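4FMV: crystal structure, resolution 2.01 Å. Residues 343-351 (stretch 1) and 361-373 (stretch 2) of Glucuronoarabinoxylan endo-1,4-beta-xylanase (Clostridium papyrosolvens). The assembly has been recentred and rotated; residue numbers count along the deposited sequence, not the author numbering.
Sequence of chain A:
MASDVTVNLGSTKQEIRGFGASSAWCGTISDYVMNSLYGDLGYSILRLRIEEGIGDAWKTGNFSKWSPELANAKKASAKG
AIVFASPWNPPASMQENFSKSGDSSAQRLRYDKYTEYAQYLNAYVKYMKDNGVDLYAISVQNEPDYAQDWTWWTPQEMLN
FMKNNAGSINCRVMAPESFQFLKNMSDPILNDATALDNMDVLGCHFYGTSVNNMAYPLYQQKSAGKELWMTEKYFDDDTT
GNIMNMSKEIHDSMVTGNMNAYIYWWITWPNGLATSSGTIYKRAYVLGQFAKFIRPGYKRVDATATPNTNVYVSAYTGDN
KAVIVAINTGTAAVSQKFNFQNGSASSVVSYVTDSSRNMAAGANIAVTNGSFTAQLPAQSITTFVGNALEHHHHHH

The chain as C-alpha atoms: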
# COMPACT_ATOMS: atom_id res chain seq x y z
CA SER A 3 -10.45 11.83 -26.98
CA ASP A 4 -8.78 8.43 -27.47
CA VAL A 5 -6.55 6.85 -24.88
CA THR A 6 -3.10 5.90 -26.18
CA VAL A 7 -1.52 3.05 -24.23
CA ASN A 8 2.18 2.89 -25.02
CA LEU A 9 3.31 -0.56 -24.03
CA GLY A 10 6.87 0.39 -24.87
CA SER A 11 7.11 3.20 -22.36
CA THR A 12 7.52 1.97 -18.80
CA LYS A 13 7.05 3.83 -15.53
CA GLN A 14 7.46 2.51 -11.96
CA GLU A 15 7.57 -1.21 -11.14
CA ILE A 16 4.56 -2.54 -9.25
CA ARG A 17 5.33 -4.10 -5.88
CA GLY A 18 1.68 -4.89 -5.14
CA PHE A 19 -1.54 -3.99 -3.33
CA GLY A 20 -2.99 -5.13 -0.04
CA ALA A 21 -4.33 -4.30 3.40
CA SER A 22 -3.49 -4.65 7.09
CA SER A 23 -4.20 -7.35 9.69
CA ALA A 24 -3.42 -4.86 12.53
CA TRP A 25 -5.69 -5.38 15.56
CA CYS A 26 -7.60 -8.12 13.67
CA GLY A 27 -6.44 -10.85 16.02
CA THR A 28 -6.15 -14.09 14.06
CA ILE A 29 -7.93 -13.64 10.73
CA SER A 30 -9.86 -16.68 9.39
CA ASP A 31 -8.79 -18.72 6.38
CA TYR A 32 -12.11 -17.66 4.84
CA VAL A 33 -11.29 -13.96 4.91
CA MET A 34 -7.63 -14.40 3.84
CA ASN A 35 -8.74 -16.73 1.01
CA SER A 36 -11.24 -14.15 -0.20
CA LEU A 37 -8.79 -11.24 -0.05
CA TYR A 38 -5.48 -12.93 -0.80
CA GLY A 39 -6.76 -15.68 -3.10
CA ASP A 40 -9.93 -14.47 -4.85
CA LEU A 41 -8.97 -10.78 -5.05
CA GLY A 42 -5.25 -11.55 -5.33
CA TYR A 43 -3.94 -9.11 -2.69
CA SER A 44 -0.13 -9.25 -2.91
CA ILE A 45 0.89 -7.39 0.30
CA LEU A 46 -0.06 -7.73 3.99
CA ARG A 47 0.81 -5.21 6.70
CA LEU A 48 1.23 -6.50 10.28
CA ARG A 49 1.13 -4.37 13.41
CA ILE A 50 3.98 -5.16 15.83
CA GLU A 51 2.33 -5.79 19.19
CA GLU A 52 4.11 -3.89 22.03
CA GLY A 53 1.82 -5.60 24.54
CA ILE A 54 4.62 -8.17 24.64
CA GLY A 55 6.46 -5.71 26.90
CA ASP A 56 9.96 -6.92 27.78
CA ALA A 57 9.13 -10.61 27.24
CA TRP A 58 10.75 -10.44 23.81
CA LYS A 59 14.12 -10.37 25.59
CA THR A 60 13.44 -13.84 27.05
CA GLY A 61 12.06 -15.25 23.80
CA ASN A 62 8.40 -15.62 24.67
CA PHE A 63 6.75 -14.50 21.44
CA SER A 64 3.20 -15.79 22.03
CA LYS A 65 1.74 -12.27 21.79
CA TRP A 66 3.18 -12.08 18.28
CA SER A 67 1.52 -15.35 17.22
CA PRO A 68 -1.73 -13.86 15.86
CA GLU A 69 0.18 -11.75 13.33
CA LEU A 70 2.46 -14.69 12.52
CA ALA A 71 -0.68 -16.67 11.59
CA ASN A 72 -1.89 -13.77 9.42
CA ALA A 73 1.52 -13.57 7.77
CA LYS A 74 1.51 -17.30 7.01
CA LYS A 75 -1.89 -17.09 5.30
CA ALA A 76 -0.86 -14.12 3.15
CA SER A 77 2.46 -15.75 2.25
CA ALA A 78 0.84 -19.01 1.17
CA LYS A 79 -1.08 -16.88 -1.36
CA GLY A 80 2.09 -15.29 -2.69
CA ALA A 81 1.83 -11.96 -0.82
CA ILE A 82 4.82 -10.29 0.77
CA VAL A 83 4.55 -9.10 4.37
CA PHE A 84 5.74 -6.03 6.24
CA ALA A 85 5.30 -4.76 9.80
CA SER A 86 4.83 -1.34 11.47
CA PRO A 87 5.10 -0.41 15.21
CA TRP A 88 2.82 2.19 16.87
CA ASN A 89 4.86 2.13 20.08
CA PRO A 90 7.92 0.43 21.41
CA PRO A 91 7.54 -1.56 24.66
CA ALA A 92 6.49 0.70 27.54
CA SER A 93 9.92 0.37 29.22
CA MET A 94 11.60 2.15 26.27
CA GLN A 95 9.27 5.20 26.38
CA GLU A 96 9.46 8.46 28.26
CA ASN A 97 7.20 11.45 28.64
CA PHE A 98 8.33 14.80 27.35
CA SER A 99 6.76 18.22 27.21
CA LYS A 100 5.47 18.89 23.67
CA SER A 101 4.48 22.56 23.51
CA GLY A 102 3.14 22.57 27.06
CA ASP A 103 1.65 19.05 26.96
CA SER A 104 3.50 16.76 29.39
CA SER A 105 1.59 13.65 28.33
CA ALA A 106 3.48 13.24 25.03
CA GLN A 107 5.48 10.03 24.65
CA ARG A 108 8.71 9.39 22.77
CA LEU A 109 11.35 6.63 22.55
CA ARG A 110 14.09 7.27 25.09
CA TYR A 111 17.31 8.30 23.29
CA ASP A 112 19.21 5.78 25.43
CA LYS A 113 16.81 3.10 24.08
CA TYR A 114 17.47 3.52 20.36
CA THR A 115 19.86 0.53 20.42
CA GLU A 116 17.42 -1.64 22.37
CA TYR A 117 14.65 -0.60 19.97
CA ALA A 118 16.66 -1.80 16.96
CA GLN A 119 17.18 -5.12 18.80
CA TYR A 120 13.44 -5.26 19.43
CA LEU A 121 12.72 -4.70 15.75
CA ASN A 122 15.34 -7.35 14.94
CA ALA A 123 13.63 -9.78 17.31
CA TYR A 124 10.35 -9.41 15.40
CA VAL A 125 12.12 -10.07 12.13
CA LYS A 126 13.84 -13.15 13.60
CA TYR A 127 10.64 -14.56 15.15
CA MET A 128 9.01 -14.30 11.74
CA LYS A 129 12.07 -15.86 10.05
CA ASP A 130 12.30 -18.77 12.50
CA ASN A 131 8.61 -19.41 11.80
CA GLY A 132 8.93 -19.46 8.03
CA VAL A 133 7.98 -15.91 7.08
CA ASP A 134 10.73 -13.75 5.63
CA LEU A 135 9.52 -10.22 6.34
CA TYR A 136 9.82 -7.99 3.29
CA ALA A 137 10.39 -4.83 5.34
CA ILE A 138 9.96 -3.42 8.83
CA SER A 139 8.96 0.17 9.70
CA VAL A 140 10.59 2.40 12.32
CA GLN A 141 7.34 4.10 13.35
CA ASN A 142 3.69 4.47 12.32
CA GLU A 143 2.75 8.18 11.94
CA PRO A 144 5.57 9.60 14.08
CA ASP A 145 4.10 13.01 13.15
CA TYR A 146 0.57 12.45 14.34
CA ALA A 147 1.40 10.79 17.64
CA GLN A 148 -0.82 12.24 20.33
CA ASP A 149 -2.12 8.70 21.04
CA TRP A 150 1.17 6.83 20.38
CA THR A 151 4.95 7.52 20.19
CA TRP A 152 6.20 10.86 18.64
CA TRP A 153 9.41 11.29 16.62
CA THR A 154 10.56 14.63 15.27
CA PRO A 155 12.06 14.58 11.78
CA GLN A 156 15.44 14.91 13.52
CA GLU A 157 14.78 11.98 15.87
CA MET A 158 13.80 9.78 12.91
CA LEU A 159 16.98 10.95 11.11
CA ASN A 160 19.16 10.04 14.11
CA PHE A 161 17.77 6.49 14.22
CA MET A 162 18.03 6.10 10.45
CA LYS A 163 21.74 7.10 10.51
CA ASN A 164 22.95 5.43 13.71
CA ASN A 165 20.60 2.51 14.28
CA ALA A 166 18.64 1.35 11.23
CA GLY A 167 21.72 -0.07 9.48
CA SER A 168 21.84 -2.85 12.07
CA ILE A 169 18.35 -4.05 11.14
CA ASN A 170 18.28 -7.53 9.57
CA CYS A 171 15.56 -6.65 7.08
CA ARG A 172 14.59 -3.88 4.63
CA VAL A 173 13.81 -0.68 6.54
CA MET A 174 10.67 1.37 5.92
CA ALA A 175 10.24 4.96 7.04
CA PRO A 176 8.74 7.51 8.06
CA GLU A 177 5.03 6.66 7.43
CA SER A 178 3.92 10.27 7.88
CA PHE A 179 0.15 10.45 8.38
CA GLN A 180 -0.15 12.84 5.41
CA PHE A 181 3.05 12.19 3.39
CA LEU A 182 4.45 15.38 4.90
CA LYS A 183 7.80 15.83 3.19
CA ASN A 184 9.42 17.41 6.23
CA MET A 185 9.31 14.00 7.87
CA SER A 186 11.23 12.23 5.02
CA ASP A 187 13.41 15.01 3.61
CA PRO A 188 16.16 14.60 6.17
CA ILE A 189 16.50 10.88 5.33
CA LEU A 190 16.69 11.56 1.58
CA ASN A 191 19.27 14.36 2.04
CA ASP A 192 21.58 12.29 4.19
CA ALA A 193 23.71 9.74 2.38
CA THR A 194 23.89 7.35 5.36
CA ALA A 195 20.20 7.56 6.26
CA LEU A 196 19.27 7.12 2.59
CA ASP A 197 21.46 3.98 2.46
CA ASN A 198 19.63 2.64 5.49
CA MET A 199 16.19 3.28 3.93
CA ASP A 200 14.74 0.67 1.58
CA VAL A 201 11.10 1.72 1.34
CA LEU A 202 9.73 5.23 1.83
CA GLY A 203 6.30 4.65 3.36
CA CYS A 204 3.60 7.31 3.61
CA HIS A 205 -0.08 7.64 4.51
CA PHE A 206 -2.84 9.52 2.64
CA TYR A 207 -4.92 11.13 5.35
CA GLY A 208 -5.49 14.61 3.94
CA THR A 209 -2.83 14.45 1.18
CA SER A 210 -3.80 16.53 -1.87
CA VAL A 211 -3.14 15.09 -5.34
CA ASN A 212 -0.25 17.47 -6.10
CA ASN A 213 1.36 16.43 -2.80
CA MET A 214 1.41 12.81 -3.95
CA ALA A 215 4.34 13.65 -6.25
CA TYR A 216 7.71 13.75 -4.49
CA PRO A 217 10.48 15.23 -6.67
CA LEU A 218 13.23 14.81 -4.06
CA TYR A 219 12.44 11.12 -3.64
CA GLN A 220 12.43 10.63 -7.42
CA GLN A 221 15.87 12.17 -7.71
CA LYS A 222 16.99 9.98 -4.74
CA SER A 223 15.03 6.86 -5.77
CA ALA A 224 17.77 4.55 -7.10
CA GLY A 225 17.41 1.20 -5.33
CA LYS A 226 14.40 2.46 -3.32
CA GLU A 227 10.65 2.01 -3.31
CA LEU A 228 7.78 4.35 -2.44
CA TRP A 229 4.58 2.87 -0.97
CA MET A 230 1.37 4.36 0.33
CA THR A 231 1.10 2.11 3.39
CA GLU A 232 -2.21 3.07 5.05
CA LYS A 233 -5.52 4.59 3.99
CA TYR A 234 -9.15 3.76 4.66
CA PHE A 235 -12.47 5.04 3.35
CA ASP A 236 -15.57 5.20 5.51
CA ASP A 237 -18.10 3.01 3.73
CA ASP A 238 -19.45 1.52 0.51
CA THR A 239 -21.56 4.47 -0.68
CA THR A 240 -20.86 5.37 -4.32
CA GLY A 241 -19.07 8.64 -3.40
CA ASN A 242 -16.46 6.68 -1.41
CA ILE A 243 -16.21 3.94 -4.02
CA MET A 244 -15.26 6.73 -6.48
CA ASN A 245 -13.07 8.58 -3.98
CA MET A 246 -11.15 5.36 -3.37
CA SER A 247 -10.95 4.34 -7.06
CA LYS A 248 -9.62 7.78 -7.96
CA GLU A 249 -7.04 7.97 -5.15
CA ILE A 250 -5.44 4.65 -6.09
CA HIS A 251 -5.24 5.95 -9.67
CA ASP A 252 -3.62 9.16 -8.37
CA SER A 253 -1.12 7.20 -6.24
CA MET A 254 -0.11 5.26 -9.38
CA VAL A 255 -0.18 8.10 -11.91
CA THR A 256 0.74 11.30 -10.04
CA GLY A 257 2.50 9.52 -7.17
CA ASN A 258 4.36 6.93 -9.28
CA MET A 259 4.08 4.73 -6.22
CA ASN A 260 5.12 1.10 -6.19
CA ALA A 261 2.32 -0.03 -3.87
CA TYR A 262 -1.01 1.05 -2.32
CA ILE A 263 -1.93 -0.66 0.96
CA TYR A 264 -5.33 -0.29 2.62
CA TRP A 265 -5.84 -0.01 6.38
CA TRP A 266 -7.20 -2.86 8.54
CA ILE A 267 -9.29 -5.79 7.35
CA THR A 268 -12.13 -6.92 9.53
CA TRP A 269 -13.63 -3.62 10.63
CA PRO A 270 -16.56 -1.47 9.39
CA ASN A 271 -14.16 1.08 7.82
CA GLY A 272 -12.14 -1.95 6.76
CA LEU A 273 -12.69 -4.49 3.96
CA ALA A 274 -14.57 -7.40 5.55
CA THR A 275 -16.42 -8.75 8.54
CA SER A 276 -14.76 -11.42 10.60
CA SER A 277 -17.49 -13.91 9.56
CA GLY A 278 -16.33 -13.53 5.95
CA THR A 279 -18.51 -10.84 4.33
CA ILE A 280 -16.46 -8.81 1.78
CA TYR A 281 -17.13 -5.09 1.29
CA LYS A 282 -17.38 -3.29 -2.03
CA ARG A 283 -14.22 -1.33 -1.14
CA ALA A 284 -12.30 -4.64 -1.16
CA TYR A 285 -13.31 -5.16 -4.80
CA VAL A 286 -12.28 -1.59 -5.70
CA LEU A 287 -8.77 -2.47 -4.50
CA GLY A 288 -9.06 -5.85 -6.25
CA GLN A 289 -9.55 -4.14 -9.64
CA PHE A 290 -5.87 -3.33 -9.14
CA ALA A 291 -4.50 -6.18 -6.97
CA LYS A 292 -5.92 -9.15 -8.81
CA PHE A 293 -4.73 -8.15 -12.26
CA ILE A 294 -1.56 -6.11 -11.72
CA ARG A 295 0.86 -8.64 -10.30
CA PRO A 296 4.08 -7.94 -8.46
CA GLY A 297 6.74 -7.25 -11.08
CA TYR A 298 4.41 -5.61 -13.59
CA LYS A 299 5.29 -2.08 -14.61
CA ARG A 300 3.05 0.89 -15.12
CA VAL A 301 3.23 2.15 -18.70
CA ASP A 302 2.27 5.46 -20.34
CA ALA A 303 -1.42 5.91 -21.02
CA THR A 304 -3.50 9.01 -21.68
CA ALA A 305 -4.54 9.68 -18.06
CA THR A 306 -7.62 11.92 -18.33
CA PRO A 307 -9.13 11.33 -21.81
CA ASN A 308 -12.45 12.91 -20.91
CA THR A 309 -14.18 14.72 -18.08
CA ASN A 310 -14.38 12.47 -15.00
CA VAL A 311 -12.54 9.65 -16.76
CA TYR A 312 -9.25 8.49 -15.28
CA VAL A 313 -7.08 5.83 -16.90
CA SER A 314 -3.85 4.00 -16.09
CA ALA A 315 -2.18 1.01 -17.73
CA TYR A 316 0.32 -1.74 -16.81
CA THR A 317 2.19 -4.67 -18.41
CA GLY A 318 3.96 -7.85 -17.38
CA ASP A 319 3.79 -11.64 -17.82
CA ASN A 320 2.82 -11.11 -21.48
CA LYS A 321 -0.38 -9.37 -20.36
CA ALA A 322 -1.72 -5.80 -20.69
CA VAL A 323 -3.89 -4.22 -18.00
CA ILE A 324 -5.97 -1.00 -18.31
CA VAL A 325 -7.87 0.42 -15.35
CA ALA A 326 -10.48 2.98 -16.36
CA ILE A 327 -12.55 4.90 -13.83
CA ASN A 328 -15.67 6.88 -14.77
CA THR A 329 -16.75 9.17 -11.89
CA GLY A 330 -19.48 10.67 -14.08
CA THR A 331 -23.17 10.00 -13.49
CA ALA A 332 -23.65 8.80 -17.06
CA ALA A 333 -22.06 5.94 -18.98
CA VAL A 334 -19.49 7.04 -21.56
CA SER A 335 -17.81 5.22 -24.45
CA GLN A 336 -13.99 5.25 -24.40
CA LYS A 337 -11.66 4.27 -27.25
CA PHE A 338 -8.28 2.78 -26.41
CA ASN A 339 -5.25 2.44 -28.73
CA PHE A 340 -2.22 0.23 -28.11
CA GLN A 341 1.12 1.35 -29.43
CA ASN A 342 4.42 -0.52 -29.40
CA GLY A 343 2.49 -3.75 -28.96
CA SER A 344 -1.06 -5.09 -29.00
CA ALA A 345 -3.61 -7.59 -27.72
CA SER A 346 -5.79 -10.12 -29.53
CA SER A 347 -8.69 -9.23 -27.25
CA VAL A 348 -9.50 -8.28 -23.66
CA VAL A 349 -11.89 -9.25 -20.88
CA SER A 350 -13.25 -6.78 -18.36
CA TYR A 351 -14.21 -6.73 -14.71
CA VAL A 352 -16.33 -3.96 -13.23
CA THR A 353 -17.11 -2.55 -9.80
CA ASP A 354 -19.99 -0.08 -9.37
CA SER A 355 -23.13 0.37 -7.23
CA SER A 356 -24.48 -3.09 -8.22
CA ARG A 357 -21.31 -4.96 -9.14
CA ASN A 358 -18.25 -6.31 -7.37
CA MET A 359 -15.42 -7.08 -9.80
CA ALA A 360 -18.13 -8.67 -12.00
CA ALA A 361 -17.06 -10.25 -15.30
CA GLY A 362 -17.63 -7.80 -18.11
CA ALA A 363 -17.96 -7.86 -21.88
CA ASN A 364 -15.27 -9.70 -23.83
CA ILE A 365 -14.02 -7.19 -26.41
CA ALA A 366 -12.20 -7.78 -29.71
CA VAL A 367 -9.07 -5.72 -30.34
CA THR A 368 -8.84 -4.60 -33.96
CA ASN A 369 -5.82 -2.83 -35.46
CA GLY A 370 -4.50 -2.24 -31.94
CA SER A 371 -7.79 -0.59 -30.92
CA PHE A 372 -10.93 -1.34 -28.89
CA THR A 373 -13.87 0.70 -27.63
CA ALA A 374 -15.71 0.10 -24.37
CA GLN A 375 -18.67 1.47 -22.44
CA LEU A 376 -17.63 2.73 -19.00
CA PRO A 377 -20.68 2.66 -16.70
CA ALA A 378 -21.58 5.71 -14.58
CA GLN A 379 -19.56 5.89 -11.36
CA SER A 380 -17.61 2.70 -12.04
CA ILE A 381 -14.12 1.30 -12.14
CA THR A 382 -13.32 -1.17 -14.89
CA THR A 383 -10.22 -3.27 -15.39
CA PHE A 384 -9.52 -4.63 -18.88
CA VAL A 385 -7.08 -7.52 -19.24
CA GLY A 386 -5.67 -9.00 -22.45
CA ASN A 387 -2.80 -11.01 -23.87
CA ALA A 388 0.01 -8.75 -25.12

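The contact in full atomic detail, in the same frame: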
# COMPACT_ATOMS: atom_id res chain seq x y z
N GLY A 343 2.97 -2.44 -29.34
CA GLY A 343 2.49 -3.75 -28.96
C GLY A 343 0.99 -3.82 -29.18
O GLY A 343 0.38 -2.83 -29.58
N SER A 344 0.39 -4.98 -28.92
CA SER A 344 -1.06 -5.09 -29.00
C SER A 344 -1.61 -6.32 -28.28
O SER A 344 -0.85 -7.10 -27.69
CB SER A 344 -1.51 -5.11 -30.46
OG SER A 344 -2.93 -5.10 -30.54
N ALA A 345 -2.93 -6.47 -28.34
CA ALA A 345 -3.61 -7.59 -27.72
C ALA A 345 -4.59 -8.17 -28.73
O ALA A 345 -5.07 -7.46 -29.60
CB ALA A 345 -4.34 -7.13 -26.46
N SER A 346 -4.86 -9.47 -28.62
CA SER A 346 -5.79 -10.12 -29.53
C SER A 346 -7.21 -9.72 -29.13
O SER A 346 -8.08 -9.51 -29.99
CB SER A 346 -5.62 -11.64 -29.45
OG SER A 346 -4.85 -11.98 -28.30
N SER A 347 -7.41 -9.62 -27.82
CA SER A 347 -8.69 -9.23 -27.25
C SER A 347 -8.50 -8.93 -25.76
O SER A 347 -7.39 -9.08 -25.23
CB SER A 347 -9.70 -10.36 -27.40
OG SER A 347 -9.22 -11.51 -26.72
N VAL A 348 -9.56 -8.52 -25.09
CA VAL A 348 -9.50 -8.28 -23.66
C VAL A 348 -10.80 -8.72 -22.98
O VAL A 348 -11.85 -8.79 -23.62
CB VAL A 348 -9.25 -6.78 -23.32
CG1 VAL A 348 -8.03 -6.21 -24.08
CG2 VAL A 348 -10.51 -5.97 -23.61
N VAL A 349 -10.72 -8.98 -21.68
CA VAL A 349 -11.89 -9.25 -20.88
C VAL A 349 -11.93 -8.14 -19.85
O VAL A 349 -10.93 -7.47 -19.63
CB VAL A 349 -11.84 -10.65 -20.21
CG1 VAL A 349 -11.60 -11.73 -21.27
CG2 VAL A 349 -10.75 -10.72 -19.12
N SER A 350 -13.10 -7.89 -19.27
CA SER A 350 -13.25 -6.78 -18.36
C SER A 350 -13.88 -7.23 -17.06
O SER A 350 -14.54 -8.27 -17.00
CB SER A 350 -14.12 -5.70 -18.99
OG SER A 350 -15.45 -6.15 -19.12
N TYR A 351 -13.67 -6.44 -16.02
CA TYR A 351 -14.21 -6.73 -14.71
C TYR A 351 -14.61 -5.38 -14.17
O TYR A 351 -13.81 -4.43 -14.26
CB TYR A 351 -13.15 -7.35 -13.81
CG TYR A 351 -12.60 -8.66 -14.33
CD1 TYR A 351 -13.23 -9.86 -14.02
CD2 TYR A 351 -11.48 -8.70 -15.14
CE1 TYR A 351 -12.75 -11.06 -14.50
CE2 TYR A 351 -10.98 -9.90 -15.62
CZ TYR A 351 -11.63 -11.08 -15.30
OH TYR A 351 -11.15 -12.28 -15.76
N ALA A 361 -17.58 -10.01 -13.96
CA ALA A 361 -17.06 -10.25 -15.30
C ALA A 361 -17.78 -9.32 -16.25
O ALA A 361 -18.98 -9.12 -16.14
CB ALA A 361 -17.28 -11.70 -15.72
N GLY A 362 -17.04 -8.73 -17.17
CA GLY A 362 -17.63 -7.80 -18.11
C GLY A 362 -17.69 -8.37 -19.51
O GLY A 362 -17.59 -9.59 -19.72
N ALA A 363 -17.85 -7.47 -20.48
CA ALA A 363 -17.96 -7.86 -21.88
C ALA A 363 -16.59 -8.22 -22.43
O ALA A 363 -15.65 -7.45 -22.28
CB ALA A 363 -18.57 -6.72 -22.69
N ASN A 364 -16.47 -9.39 -23.05
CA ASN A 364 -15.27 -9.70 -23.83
C ASN A 364 -15.23 -8.82 -25.08
O ASN A 364 -16.23 -8.74 -25.80
CB ASN A 364 -15.24 -11.17 -24.26
CG ASN A 364 -15.27 -12.11 -23.08
OD1 ASN A 364 -14.82 -11.75 -21.99
ND2 ASN A 364 -15.78 -13.31 -23.29
N ILE A 365 -14.10 -8.17 -25.33
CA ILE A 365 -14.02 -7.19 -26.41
C ILE A 365 -12.89 -7.51 -27.39
O ILE A 365 -11.74 -7.71 -26.98
CB ILE A 365 -13.83 -5.75 -25.87
CG1 ILE A 365 -14.76 -5.48 -24.68
CG2 ILE A 365 -14.05 -4.70 -26.97
CD1 ILE A 365 -14.52 -4.12 -24.02
N ALA A 366 -13.21 -7.55 -28.68
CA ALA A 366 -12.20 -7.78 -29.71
C ALA A 366 -11.30 -6.56 -29.87
O ALA A 366 -11.77 -5.42 -29.85
CB ALA A 366 -12.86 -8.11 -31.04
N VAL A 367 -10.00 -6.79 -30.01
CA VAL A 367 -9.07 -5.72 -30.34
C VAL A 367 -8.70 -5.76 -31.83
O VAL A 367 -8.12 -6.72 -32.32
CB VAL A 367 -7.81 -5.73 -29.43
CG1 VAL A 367 -6.75 -4.77 -29.96
CG2 VAL A 367 -8.19 -5.35 -28.01
N THR A 368 -9.08 -4.70 -32.54
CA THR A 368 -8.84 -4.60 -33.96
C THR A 368 -7.84 -3.48 -34.28
O THR A 368 -7.98 -2.35 -33.81
CB THR A 368 -10.16 -4.34 -34.68
OG1 THR A 368 -11.03 -5.45 -34.44
CG2 THR A 368 -9.93 -4.15 -36.17
N ASN A 369 -6.83 -3.81 -35.08
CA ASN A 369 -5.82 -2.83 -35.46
C ASN A 369 -5.25 -2.09 -34.24
O ASN A 369 -5.01 -0.89 -34.29
CB ASN A 369 -6.42 -1.82 -36.45
CG ASN A 369 -5.39 -1.23 -37.39
OD1 ASN A 369 -4.57 -1.96 -37.96
ND2 ASN A 369 -5.42 0.09 -37.57
N GLY A 370 -5.05 -2.83 -33.15
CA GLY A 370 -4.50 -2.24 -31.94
C GLY A 370 -5.49 -1.39 -31.17
O GLY A 370 -5.09 -0.68 -30.24
N SER A 371 -6.77 -1.46 -31.52
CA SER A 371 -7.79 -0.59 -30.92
C SER A 371 -9.04 -1.33 -30.42
O SER A 371 -9.48 -2.30 -31.04
CB SER A 371 -8.22 0.47 -31.93
OG SER A 371 -8.99 1.47 -31.30
N PHE A 372 -9.60 -0.86 -29.31
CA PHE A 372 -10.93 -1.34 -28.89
C PHE A 372 -11.70 -0.24 -28.19
O PHE A 372 -11.10 0.61 -27.53
CB PHE A 372 -10.83 -2.58 -28.00
CG PHE A 372 -10.42 -2.29 -26.58
CD1 PHE A 372 -9.08 -2.24 -26.23
CD2 PHE A 372 -11.38 -2.07 -25.60
CE1 PHE A 372 -8.71 -1.96 -24.93
CE2 PHE A 372 -11.01 -1.79 -24.29
CZ PHE A 372 -9.67 -1.74 -23.95
N THR A 373 -13.02 -0.27 -28.31
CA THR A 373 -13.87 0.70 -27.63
C THR A 373 -14.76 0.02 -26.59
O THR A 373 -15.26 -1.09 -26.81
CB THR A 373 -14.73 1.51 -28.63
OG1 THR A 373 -13.88 2.16 -29.59
CG2 THR A 373 -15.57 2.57 -27.90

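Strand 347-351 pairs antiparallel with the segment 361-366; the two stretches together bury 576 Å² (both sides summed). The backbone pairing is centred on Val348 and Ile365, which exchange two hydrogen bonds: Val348 N to Ile365 O at 3.0 Å, and Ile365 N to Val348 O at 2.9 Å. Toward the turn at 368-371, a weak bond from Val367 N to Ser346 O (3.3 Å) extends the pairing. Toward Tyr351 the register slips by one residue, and the chains rejoin through a short bond from Gly362 N to Ser350 O (2.5 Å).

Val348 is the apolar centre of the contact. The m rotamer directs CG1 to Val367 CG2 at 4.0 Å and CG2 to Ile365 CB at 4.0 Å; both Val348 methyls reach the Phe372 ring, CG2 lying over one face 4.3 Å from CE2 and CG1 lying 4.4 Å from CE1. A β-branched residue suits the extended backbone and fills this buried site in two directions. Val367, in the t rotamer, also sends CG1 to within 3.2 Å of Ala345 O and 3.9 Å of Ser344 OG. Phe372 adopts the p rotamer, its ring backing the valine.

Across the sheet from Val348, the backbone sets Ser347 CB 3.4 Å from Ile365 O; the p rotamer leaves OG farther off, 4.6 Å from that oxygen. On that same face, the Tyr351 ring (m) approaches Ala361 obliquely, CD1 lying 4.1 Å from Ala361 CA.

Ser350 is buried, and its p rotamer carries OG to the opposing backbone, where it makes a weak hydrogen bond to Ala363 O (3.4 Å). A CB on Gly362 would clash with this hydroxyl, so glycine fits the site. Asn364 (m) brings OD1 to 3.3 Å from Val349 CG1, a van der Waals contact. In the type I' turn from Thr368 to Ser371, Gly370 accommodates a positive phi of 75°, and its CA lies 3.6 Å from Ser344 OG.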